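PDB 2JEK: RV1873 from Mycobacterium tuberculosis, which is of unknown function, a conserved, largely helical protein of the DUF1810 family folded as a right-handed superhelix. Local coordinates for residues K104-S107 / S108-F112. Sequence-based numbering, arbitrary orientation.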
ATOM      1  N   LYS A 104      -4.423  -2.367  -6.820  1.00  8.01           N
ATOM      2  CA  LYS A 104      -3.449  -2.696  -5.789  1.00  8.18           C
ATOM      3  C   LYS A 104      -3.436  -1.638  -4.682  1.00  7.77           C
ATOM      4  O   LYS A 104      -3.405  -1.976  -3.493  1.00  7.53           O
ATOM      5  CB  LYS A 104      -2.055  -2.858  -6.397  1.00  9.05           C
ATOM      6  CG  LYS A 104      -1.874  -4.148  -7.187  1.00 10.67           C
ATOM      7  CD  LYS A 104      -0.407  -4.355  -7.570  1.00 14.74           C
ATOM      8  CE  LYS A 104      -0.188  -5.652  -8.343  1.00 16.59           C
ATOM      9  NZ  LYS A 104      -0.471  -6.846  -7.509  1.00 18.26           N
ATOM     10  N   LEU A 105      -3.492  -0.366  -5.066  1.00  7.09           N
ATOM     11  CA  LEU A 105      -3.482   0.708  -4.088  1.00  7.95           C
ATOM     12  C   LEU A 105      -4.741   0.665  -3.246  1.00  7.99           C
ATOM     13  O   LEU A 105      -4.687   0.788  -2.018  1.00  7.56           O
ATOM     14  CB  LEU A 105      -3.363   2.056  -4.773  1.00  7.49           C
ATOM     15  CG  LEU A 105      -3.305   3.263  -3.832  1.00  7.50           C
ATOM     16  CD1 LEU A 105      -2.137   3.189  -2.867  1.00  9.26           C
ATOM     17  CD2 LEU A 105      -3.218   4.536  -4.637  1.00  8.67           C
ATOM     18  N   CYS A 106      -5.884   0.478  -3.891  1.00  7.81           N
ATOM     19  CA  CYS A 106      -7.121   0.345  -3.134  1.00  7.43           C
ATOM     20  C   CYS A 106      -7.018  -0.780  -2.098  1.00  7.32           C
ATOM     21  O   CYS A 106      -7.404  -0.612  -0.936  1.00  7.02           O
ATOM     22  CB  CYS A 106      -8.290   0.111  -4.085  1.00  7.48           C
ATOM     23  SG  CYS A 106      -9.864   0.073  -3.240  1.00 10.13           S
ATOM     24  N   SER A 107      -6.508  -1.937  -2.512  1.00  7.98           N
ATOM     25  CA  SER A 107      -6.350  -3.068  -1.608  1.00  7.88           C
ATOM     26  C   SER A 107      -5.413  -2.746  -0.451  1.00  7.09           C
ATOM     27  O   SER A 107      -5.672  -3.129   0.692  1.00  7.21           O
ATOM     28  CB  SER A 107      -5.823  -4.288  -2.359  1.00  8.30           C
ATOM     29  OG  SER A 107      -6.728  -4.646  -3.402  1.00  9.95           O
ATOM     30  N   SER A 108      -4.313  -2.050  -0.752  1.00  6.44           N
ATOM     31  CA  SER A 108      -3.355  -1.663   0.279  1.00  6.66           C
ATOM     32  C   SER A 108      -3.993  -0.706   1.290  1.00  6.66           C
ATOM     33  O   SER A 108      -3.895  -0.900   2.503  1.00  7.09           O
ATOM     34  CB  SER A 108      -2.117  -1.030  -0.362  1.00  6.74           C
ATOM     35  OG  SER A 108      -1.135  -0.728   0.622  1.00  6.89           O
ATOM     36  N   MET A 109      -4.655   0.332   0.806  1.00  6.70           N
ATOM     37  CA  MET A 109      -5.285   1.299   1.711  1.00  7.21           C
ATOM     38  C   MET A 109      -6.387   0.646   2.550  1.00  7.23           C
ATOM     39  O   MET A 109      -6.541   0.959   3.730  1.00  7.86           O
ATOM     40  CB  MET A 109      -5.843   2.494   0.928  1.00  6.84           C
ATOM     41  CG  MET A 109      -4.787   3.327   0.177  1.00  8.32           C
ATOM     42  SD  MET A 109      -3.548   4.068   1.273  1.00  8.21           S
ATOM     43  CE  MET A 109      -2.226   2.848   1.261  1.00  8.88           C
ATOM     44  N   THR A 110      -7.138  -0.265   1.944  1.00  6.81           N
ATOM     45  CA  THR A 110      -8.225  -0.964   2.641  1.00  8.17           C
ATOM     46  C   THR A 110      -7.640  -1.775   3.796  1.00  7.92           C
ATOM     47  O   THR A 110      -8.136  -1.713   4.923  1.00  8.74           O
ATOM     48  CB  THR A 110      -9.003  -1.873   1.677  1.00  7.79           C
ATOM     49  OG1 THR A 110      -9.607  -1.058   0.666  1.00  9.00           O
ATOM     50  CG2 THR A 110     -10.093  -2.653   2.407  1.00  8.69           C
ATOM     51  N   LEU A 111      -6.572  -2.515   3.515  1.00  7.20           N
ATOM     52  CA  LEU A 111      -5.896  -3.311   4.539  1.00  7.44           C
ATOM     53  C   LEU A 111      -5.383  -2.448   5.689  1.00  7.69           C
ATOM     54  O   LEU A 111      -5.685  -2.714   6.861  1.00  7.57           O
ATOM     55  CB  LEU A 111      -4.731  -4.074   3.905  1.00  7.64           C
ATOM     56  CG  LEU A 111      -3.769  -4.781   4.872  1.00  7.86           C
ATOM     57  CD1 LEU A 111      -4.489  -5.825   5.712  1.00  9.18           C
ATOM     58  CD2 LEU A 111      -2.606  -5.404   4.109  1.00  8.33           C
ATOM     59  N   PHE A 112      -4.608  -1.416   5.372  1.00  7.38           N
ATOM     60  CA  PHE A 112      -3.975  -0.636   6.430  1.00  8.41           C
ATOM     61  C   PHE A 112      -4.983   0.229   7.183  1.00  8.75           C
ATOM     62  O   PHE A 112      -4.835   0.448   8.384  1.00  9.08           O
ATOM     63  CB  PHE A 112      -2.752   0.112   5.897  1.00  8.08           C
ATOM     64  CG  PHE A 112      -1.600  -0.805   5.636  1.00  7.08           C
ATOM     65  CD1 PHE A 112      -0.827  -1.264   6.705  1.00  9.71           C
ATOM     66  CD2 PHE A 112      -1.306  -1.263   4.350  1.00  7.60           C
ATOM     67  CE1 PHE A 112       0.231  -2.147   6.500  1.00  9.24           C
ATOM     68  CE2 PHE A 112      -0.256  -2.154   4.140  1.00  8.22           C
ATOM     69  CZ  PHE A 112       0.521  -2.594   5.209  1.00 10.50           C
TER
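Residues 104-107 pass straight into 108-112 within the helix 101-115, and four successive i to i+4 backbone bonds join them, from Ser108 N to Lys104 O, Met109 N to Leu105 O (2.9 Å, N-H...O angle 174°), Thr110 N to Cys106 O and Leu111 N to Ser107 O. The third of these carbonyls is gripped twice. Thr110 OG1 donates to Cys106 O at 2.8 Å, while Thr110 N reaches the same oxygen at 2.9 Å from the opposite face of the peptide plane. The hydroxyl stands 39° out of that plane, so it comes from above rather than along a lone pair. Its position follows from the Thr110 side-chain torsion (chi1 -63°), which sets OG1 beside the backbone N and opposite the carbonyl carbon, facing the preceding turn, on the N-terminal side. Cys106 SG lies 4.1 Å from Thr110 OG1, a loose approach.

A different side of the helix carries the apolar pair. Leu105 sends CD1 to within 4.0 Å of Met109 CG, and Met109, its chain bent at chi2 and chi3, also brings CE to 4.1 Å from the same methyl, Leu105 CD1. The two side chains cross at a slant and pack against helix 120-129, Leu105 on Leu125 and Met109 on Phe122 and Leu126.

The buried serine hydroxyls bond elsewhere: Ser107 OG to Leu103 O, one turn back, and Ser108 OG to Pro43 O. A threonine hydroxyl bonding the carbonyl four residues earlier is a common side-chain-to-backbone bond within alpha-helices; here Thr110 OG1 also accepts from the amide of Asp135, tying helix 101-115 to the loop before helix 136-143, while Leu105 and Met109 meet helix 120-129 through apolar side-chain contacts.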